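Local coordinates for 35 kDa hemin binding protein (Porphyromonas gingivalis, PDB 5Y1A) that probably binds hemin, is linked to virulence, and joins a thioredoxin-like domain to immunoglobulin-like domains that help keep it stable during type IX secretion, at residues L180-P191 / L203-S213; Q75-G83 / V91-D99. All coordinates share one frame; numbering follows the deposited sequence. Where two conformers were deposited one is given.

Contact 1. Residues L180-P191 / L203-S213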
# COMPACT_ATOMS: atom_id res chain seq x y z
N LEU A 180 -0.57 8.33 -12.26
CA LEU A 180 -1.08 7.35 -11.30
C LEU A 180 -0.05 7.06 -10.21
O LEU A 180 1.15 6.81 -10.50
CB LEU A 180 -1.53 6.07 -12.02
CG LEU A 180 -2.22 5.12 -11.04
CD1 LEU A 180 -3.63 4.86 -11.44
CD2 LEU A 180 -1.41 3.83 -10.87
N THR A 181 -0.50 7.14 -8.96
CA THR A 181 0.32 6.76 -7.82
C THR A 181 -0.36 5.60 -7.11
O THR A 181 -1.58 5.59 -6.95
CB THR A 181 0.55 7.97 -6.87
OG1 THR A 181 1.36 8.94 -7.55
CG2 THR A 181 1.28 7.55 -5.60
N ALA A 182 0.43 4.62 -6.67
CA ALA A 182 -0.12 3.53 -5.86
C ALA A 182 0.75 3.33 -4.62
O ALA A 182 2.01 3.34 -4.70
CB ALA A 182 -0.24 2.24 -6.68
N TYR A 183 0.07 3.11 -3.50
CA TYR A 183 0.70 2.83 -2.22
C TYR A 183 0.36 1.42 -1.75
O TYR A 183 -0.76 0.93 -1.96
CB TYR A 183 0.20 3.80 -1.12
CG TYR A 183 0.44 5.27 -1.33
CD1 TYR A 183 1.53 5.75 -2.08
CD2 TYR A 183 -0.41 6.21 -0.70
CE1 TYR A 183 1.74 7.15 -2.21
CE2 TYR A 183 -0.21 7.57 -0.84
CZ TYR A 183 0.86 8.05 -1.60
OH TYR A 183 1.04 9.42 -1.73
N VAL A 184 1.34 0.78 -1.10
CA VAL A 184 1.03 -0.36 -0.24
C VAL A 184 0.91 0.18 1.20
O VAL A 184 1.84 0.82 1.71
CB VAL A 184 2.10 -1.47 -0.31
CG1 VAL A 184 1.62 -2.69 0.53
CG2 VAL A 184 2.34 -1.90 -1.79
N LEU A 185 -0.24 -0.07 1.82
CA LEU A 185 -0.63 0.47 3.13
C LEU A 185 -0.65 -0.67 4.12
O LEU A 185 -1.17 -1.72 3.81
CB LEU A 185 -2.02 1.13 3.05
CG LEU A 185 -2.11 2.26 2.01
CD1 LEU A 185 -3.56 2.78 1.90
CD2 LEU A 185 -1.16 3.39 2.39
N LYS A 186 -0.07 -0.45 5.30
CA LYS A 186 -0.00 -1.49 6.35
C LYS A 186 -0.88 -1.07 7.53
O LYS A 186 -0.73 0.03 8.06
CB LYS A 186 1.44 -1.67 6.81
CG LYS A 186 1.66 -2.79 7.84
CD LYS A 186 1.43 -4.17 7.22
CE LYS A 186 1.53 -5.31 8.24
NZ LYS A 186 0.30 -5.45 9.06
N ASN A 187 -1.81 -1.97 7.91
CA ASN A 187 -2.71 -1.76 9.06
C ASN A 187 -2.26 -2.58 10.24
O ASN A 187 -1.43 -3.49 10.07
CB ASN A 187 -4.14 -2.10 8.70
CG ASN A 187 -4.63 -1.30 7.51
OD1 ASN A 187 -4.44 -0.07 7.46
ND2 ASN A 187 -5.24 -1.98 6.54
N ASN A 188 -2.82 -2.28 11.42
CA ASN A 188 -2.43 -2.96 12.67
C ASN A 188 -0.94 -3.14 12.80
O ASN A 188 -0.43 -4.26 13.08
CB ASN A 188 -3.15 -4.31 12.78
CG ASN A 188 -4.64 -4.16 12.88
OD1 ASN A 188 -5.13 -3.24 13.52
ND2 ASN A 188 -5.37 -5.07 12.23
N MET A 189 -0.22 -2.05 12.62
CA MET A 189 1.21 -2.10 12.51
C MET A 189 1.87 -1.71 13.81
O MET A 189 1.62 -0.63 14.33
CB MET A 189 1.68 -1.15 11.39
CG MET A 189 3.20 -1.09 11.24
SD MET A 189 3.74 0.16 9.98
CE MET A 189 5.49 -0.14 10.04
N LYS A 190 2.75 -2.57 14.31
CA LYS A 190 3.54 -2.21 15.49
C LYS A 190 4.51 -1.08 15.12
O LYS A 190 5.24 -1.21 14.13
CB LYS A 190 4.33 -3.42 16.02
CG LYS A 190 5.12 -3.07 17.29
CD LYS A 190 5.67 -4.32 17.99
CE LYS A 190 6.18 -3.99 19.40
NZ LYS A 190 7.14 -5.04 19.90
N PRO A 191 4.50 0.02 15.89
CA PRO A 191 5.48 1.09 15.62
C PRO A 191 6.93 0.59 15.66
O PRO A 191 7.22 -0.41 16.35
CB PRO A 191 5.22 2.09 16.75
CG PRO A 191 3.77 1.90 17.07
CD PRO A 191 3.58 0.40 16.98
N LEU A 203 -1.56 0.91 17.70
CA LEU A 203 -0.98 0.44 16.43
C LEU A 203 -1.15 1.51 15.35
O LEU A 203 -2.13 2.24 15.34
CB LEU A 203 -1.69 -0.85 15.94
CG LEU A 203 -1.49 -2.06 16.88
CD1 LEU A 203 -2.47 -3.17 16.51
CD2 LEU A 203 -0.06 -2.55 16.93
N HIS A 204 -0.20 1.58 14.42
CA HIS A 204 -0.39 2.45 13.25
C HIS A 204 -1.45 1.83 12.36
O HIS A 204 -1.65 0.61 12.37
CB HIS A 204 0.92 2.62 12.46
CG HIS A 204 1.99 3.35 13.19
ND1 HIS A 204 3.31 2.97 13.17
CD2 HIS A 204 1.93 4.45 13.97
CE1 HIS A 204 4.02 3.81 13.90
NE2 HIS A 204 3.20 4.72 14.39
N GLN A 205 -2.16 2.67 11.60
CA GLN A 205 -3.12 2.19 10.61
C GLN A 205 -2.90 2.90 9.27
O GLN A 205 -2.43 4.03 9.27
CB GLN A 205 -4.55 2.48 11.06
CG GLN A 205 -4.92 1.87 12.39
CD GLN A 205 -4.90 0.36 12.39
OE1 GLN A 205 -4.88 -0.27 11.33
NE2 GLN A 205 -4.95 -0.24 13.59
N HIS A 206 -3.26 2.24 8.17
CA HIS A 206 -3.30 2.87 6.84
C HIS A 206 -1.94 3.55 6.53
O HIS A 206 -1.90 4.64 5.98
CB HIS A 206 -4.44 3.90 6.77
CG HIS A 206 -5.73 3.43 7.38
ND1 HIS A 206 -6.42 2.35 6.89
CD2 HIS A 206 -6.43 3.88 8.45
CE1 HIS A 206 -7.51 2.15 7.62
NE2 HIS A 206 -7.53 3.06 8.59
N THR A 207 -0.84 2.87 6.86
CA THR A 207 0.47 3.52 6.86
C THR A 207 1.24 3.19 5.57
O THR A 207 1.39 2.03 5.20
CB THR A 207 1.22 3.10 8.13
OG1 THR A 207 0.48 3.61 9.25
CG2 THR A 207 2.66 3.65 8.17
N VAL A 208 1.70 4.23 4.87
CA VAL A 208 2.39 4.00 3.61
C VAL A 208 3.77 3.38 3.82
O VAL A 208 4.60 3.96 4.50
CB VAL A 208 2.56 5.30 2.82
CG1 VAL A 208 3.30 5.00 1.51
CG2 VAL A 208 1.20 5.94 2.55
N LEU A 209 4.00 2.19 3.27
CA LEU A 209 5.35 1.60 3.32
C LEU A 209 6.02 1.45 1.97
O LEU A 209 7.27 1.28 1.91
CB LEU A 209 5.35 0.22 4.00
CG LEU A 209 4.85 0.27 5.45
CD1 LEU A 209 4.98 -1.15 6.04
CD2 LEU A 209 5.57 1.32 6.33
N MET A 210 5.20 1.45 0.91
CA MET A 210 5.72 1.38 -0.46
C MET A 210 4.97 2.31 -1.39
O MET A 210 3.76 2.52 -1.25
CB MET A 210 5.66 -0.05 -1.04
CG MET A 210 6.27 -1.15 -0.17
SD MET A 210 6.12 -2.84 -0.90
CE MET A 210 7.17 -2.68 -2.34
N ILE A 211 5.69 2.84 -2.37
CA ILE A 211 5.12 3.62 -3.47
C ILE A 211 5.56 2.88 -4.74
O ILE A 211 6.77 2.71 -4.99
CB ILE A 211 5.61 5.11 -3.49
CG1 ILE A 211 5.37 5.80 -2.11
CG2 ILE A 211 4.92 5.89 -4.63
CD1 ILE A 211 6.51 5.70 -1.08
N LEU A 212 4.59 2.47 -5.54
CA LEU A 212 4.85 1.54 -6.64
C LEU A 212 5.45 2.15 -7.90
O LEU A 212 5.99 1.41 -8.75
CB LEU A 212 3.59 0.75 -6.96
CG LEU A 212 3.06 -0.08 -5.78
CD1 LEU A 212 1.91 -0.95 -6.24
CD2 LEU A 212 4.16 -0.94 -5.09
N SER A 213 5.35 3.47 -8.04
CA SER A 213 6.03 4.19 -9.14
C SER A 213 7.44 4.60 -8.73
O SER A 213 7.61 5.23 -7.68
CB SER A 213 5.21 5.42 -9.51
OG SER A 213 4.83 6.12 -8.33
O HOH W 1 2.93 4.80 -7.45

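Contact 2. Residues Q75-G83 / V91-D99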
# COMPACT_ATOMS: atom_id res chain seq x y z
N GLN A 75 -7.75 6.59 3.82
CA GLN A 75 -6.70 7.28 4.57
C GLN A 75 -5.31 6.74 4.25
O GLN A 75 -5.13 5.55 3.95
CB GLN A 75 -6.90 7.12 6.08
CG GLN A 75 -8.22 7.56 6.66
CD GLN A 75 -8.29 7.17 8.14
OE1 GLN A 75 -7.60 7.76 8.97
NE2 GLN A 75 -9.11 6.18 8.46
N THR A 76 -4.32 7.62 4.30
CA THR A 76 -2.92 7.21 4.24
C THR A 76 -2.12 8.05 5.23
O THR A 76 -2.43 9.23 5.42
CB THR A 76 -2.31 7.39 2.84
OG1 THR A 76 -2.25 8.79 2.53
CG2 THR A 76 -3.12 6.68 1.78
N PHE A 77 -1.15 7.43 5.91
CA PHE A 77 -0.28 8.13 6.86
C PHE A 77 1.13 8.05 6.32
O PHE A 77 1.63 6.96 6.04
CB PHE A 77 -0.36 7.51 8.26
CG PHE A 77 -1.66 7.80 8.96
CD1 PHE A 77 -1.72 8.76 9.98
CD2 PHE A 77 -2.83 7.12 8.59
CE1 PHE A 77 -2.94 9.08 10.62
CE2 PHE A 77 -4.05 7.41 9.23
CZ PHE A 77 -4.12 8.39 10.24
N VAL A 78 1.76 9.22 6.19
CA VAL A 78 3.09 9.35 5.58
C VAL A 78 4.03 9.81 6.69
O VAL A 78 3.83 10.87 7.28
CB VAL A 78 3.09 10.42 4.47
CG1 VAL A 78 4.50 10.59 3.91
CG2 VAL A 78 2.11 10.04 3.32
N HIS A 79 5.03 8.98 6.99
CA HIS A 79 5.94 9.26 8.10
C HIS A 79 7.16 10.04 7.66
O HIS A 79 7.63 9.86 6.54
CB HIS A 79 6.37 7.94 8.72
CG HIS A 79 5.37 7.39 9.69
ND1 HIS A 79 5.57 7.42 11.05
CD2 HIS A 79 4.15 6.85 9.49
CE1 HIS A 79 4.51 6.90 11.65
NE2 HIS A 79 3.63 6.55 10.73
N TYR A 80 7.68 10.90 8.54
CA TYR A 80 8.93 11.59 8.25
C TYR A 80 9.85 11.73 9.46
O TYR A 80 9.39 11.95 10.59
CB TYR A 80 8.67 12.96 7.62
CG TYR A 80 9.90 13.54 6.95
CD1 TYR A 80 10.45 12.90 5.84
CD2 TYR A 80 10.49 14.73 7.39
CE1 TYR A 80 11.56 13.39 5.19
CE2 TYR A 80 11.65 15.25 6.72
CZ TYR A 80 12.15 14.55 5.62
OH TYR A 80 13.24 14.94 4.88
N ASN A 81 11.16 11.64 9.20
CA ASN A 81 12.16 11.80 10.28
C ASN A 81 11.94 10.86 11.46
O ASN A 81 11.99 11.27 12.63
CB ASN A 81 12.28 13.26 10.74
CG ASN A 81 13.08 14.12 9.77
OD1 ASN A 81 13.65 13.60 8.82
ND2 ASN A 81 13.08 15.44 9.99
N ASP A 82 11.68 9.60 11.16
CA ASP A 82 11.46 8.62 12.21
C ASP A 82 11.91 7.23 11.79
O ASP A 82 12.51 7.09 10.74
CB ASP A 82 10.02 8.68 12.78
CG ASP A 82 8.95 8.08 11.84
OD1 ASP A 82 9.29 7.51 10.78
OD2 ASP A 82 7.75 8.19 12.21
N GLY A 83 11.60 6.22 12.61
CA GLY A 83 11.99 4.85 12.29
C GLY A 83 11.40 4.29 10.99
O GLY A 83 12.00 3.39 10.36
N VAL A 91 9.59 6.35 1.53
CA VAL A 91 8.53 7.06 2.28
C VAL A 91 8.98 8.50 2.63
O VAL A 91 8.21 9.46 2.48
CB VAL A 91 8.05 6.28 3.55
CG1 VAL A 91 7.02 7.11 4.34
CG2 VAL A 91 7.46 4.90 3.19
N GLY A 92 10.24 8.67 3.07
CA GLY A 92 10.82 10.02 3.21
C GLY A 92 10.79 10.83 1.92
O GLY A 92 10.47 12.03 1.93
N GLN A 93 11.11 10.17 0.81
CA GLN A 93 11.09 10.82 -0.52
C GLN A 93 9.70 11.28 -0.88
O GLN A 93 9.52 12.39 -1.43
CB GLN A 93 11.62 9.88 -1.61
CG GLN A 93 13.13 9.67 -1.60
CD GLN A 93 13.91 10.97 -1.57
OE1 GLN A 93 13.77 11.82 -2.46
NE2 GLN A 93 14.74 11.13 -0.55
N LEU A 94 8.71 10.43 -0.58
CA LEU A 94 7.30 10.80 -0.81
C LEU A 94 6.93 12.05 0.01
O LEU A 94 6.33 13.00 -0.53
CB LEU A 94 6.38 9.64 -0.44
CG LEU A 94 4.88 9.95 -0.53
CD1 LEU A 94 4.44 10.20 -1.97
CD2 LEU A 94 4.09 8.77 0.07
N PHE A 95 7.31 12.05 1.29
CA PHE A 95 7.06 13.22 2.15
C PHE A 95 7.69 14.48 1.56
O PHE A 95 7.03 15.51 1.44
CB PHE A 95 7.54 13.02 3.59
CG PHE A 95 7.25 14.22 4.43
CD1 PHE A 95 6.00 14.41 4.99
CD2 PHE A 95 8.19 15.25 4.51
CE1 PHE A 95 5.71 15.61 5.71
CE2 PHE A 95 7.92 16.44 5.23
CZ PHE A 95 6.67 16.61 5.81
N ILE A 96 8.97 14.41 1.22
CA ILE A 96 9.68 15.57 0.63
C ILE A 96 8.95 16.14 -0.59
O ILE A 96 8.85 17.36 -0.75
CB ILE A 96 11.13 15.15 0.28
CG1 ILE A 96 11.91 14.97 1.60
CG2 ILE A 96 11.81 16.17 -0.70
CD1 ILE A 96 13.26 14.26 1.41
N ALA A 97 8.43 15.25 -1.44
CA ALA A 97 7.68 15.64 -2.62
C ALA A 97 6.37 16.33 -2.25
O ALA A 97 6.04 17.38 -2.81
CB ALA A 97 7.41 14.40 -3.54
N LEU A 98 5.66 15.75 -1.29
CA LEU A 98 4.38 16.30 -0.82
C LEU A 98 4.62 17.65 -0.15
O LEU A 98 3.82 18.57 -0.30
CB LEU A 98 3.70 15.32 0.16
CG LEU A 98 3.06 14.10 -0.54
CD1 LEU A 98 2.70 13.01 0.46
CD2 LEU A 98 1.82 14.54 -1.35
N ASP A 99 5.71 17.75 0.60
CA ASP A 99 6.11 19.03 1.21
C ASP A 99 6.37 20.12 0.13
O ASP A 99 5.85 21.24 0.22
CB ASP A 99 7.33 18.82 2.10
CG ASP A 99 7.69 20.05 2.94
OD1 ASP A 99 6.81 20.92 3.23
OD2 ASP A 99 8.89 20.13 3.31

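Contact 1. Residues L180-P191 / L203-S213
Val184 and Met210 form an antiparallel hydrogen-bonded pair between strand 180-186 and strand 207-211. Both strands belong to a four-stranded antiparallel sheet of the beta-sandwich domain. A classic beta bulge shifts the register by one residue, with Leu209 and Met210 both facing Val184. Val184 O accepts from Leu209 N (3.0 Å), and Val184 N donates to Met210 O. Two G1 bulges follow toward the connection: His206 and Thr207 face Lys186, and Asn188 and Met189 face His204.

Tyr183 CB lies 3.8 Å from Met210 O. With CG beside the backbone N (chi1 -60°), the ring turns one face to Val208: CG meets both its methyls, and CD2 and CE2 meet CG2, at 3.6 Å from CD2. CD1 and CE1 pass Ile211 CG1, both side chains pointing the same way. The OH at the tip hydrogen-bonds to Glu41 OE2 of the thioredoxin part. Val208 CG2 also presses tightly on Leu185 CD2 (3.5 Å).

At the loop end, Gln205 grips Asn188 twice. Its OE1 accepts from Asn188 N, which lies above the carbonyl plane, while its NE2 donates almost straight to Asn188 OD1 (3.0 Å). The bend at chi2 (-64°) folds the Gln205 amide back to this site. Asn187 OD1 takes the His206 N-H in its carbonyl plane at 2.7 Å. Pro191 CG lies over one face of the His204 ring, 4.0 Å from its centroid.

Contact 2. Residues Q75-G83 / V91-D99
Helix 91-99 crosses strand 75-79 almost at a right angle, 100° between their directions, with the axes 7.7 Å apart at closest approach. No hydrogen bond joins the two segments, and the contact is made by apolar and aromatic groups. Val78 points from the strand toward the helix and spreads its two methyls. CG1 lies anti to the backbone N (chi1 177°) and rests on Phe95 CB at 3.9 Å, near the plane of the Phe95 ring at its edge. CG2 reaches Leu94 CD2 at 4.0 Å and also touches Leu98 CD1.

Tyr80 lies just past the strand. Its ring makes an offset stack with Phe95, with centroids 4.5 Å apart and planes at 21°. Tyr80 CB sits over the Phe95 face, and Phe95 CD2 lies over the Tyr80 ring, 3.4 Å from Tyr80 CG. The opposite face of Tyr80 carries Asn81 OD1. Farther out, Tyr80 OH meets Ile96 CD1 at 3.5 Å.

This is a helix packed on the central sheet of a thioredoxin-like domain, where strand 73-79 runs parallel to strand 34-44. Leu98 also touches Phe43 of that neighbouring strand.

Val91 CG1 lies against His79 O at 3.6 Å, a buried carbonyl oxygen with no hydrogen-bond partner in the model. His79 ND1 donates to Asp82 OD2 at 2.6 Å. Asp82 OD2 lies in the imidazole plane and uses its syn lone pair, which helps fix the turn of the ring. Asp82 also N-caps the next helix, with OD1 accepting from Ile84 N.

In the fold
Contact 2 closes before contact 1 opens along the chain, and their centres lie about 11 Å apart. Contact 2 belongs to the thioredoxin-like domain, and contact 1 to an antiparallel sheet of the beta-sandwich domain. The two touch directly. Phe77 N probably bonds to His206 O, and Val208 N to Phe77 O, so strand 73-79 meets the start of strand 207-220. The His79 and His204 rings meet edge-to-face. The histidine pair lies near, without touching, Cys48 and Cys51, a possible thioredoxin-type CxxC. Ile84 of helix 83-87, between the segments of contact 2, packs on Met189 and Leu209. The domains are thus joined through backbone and side chains.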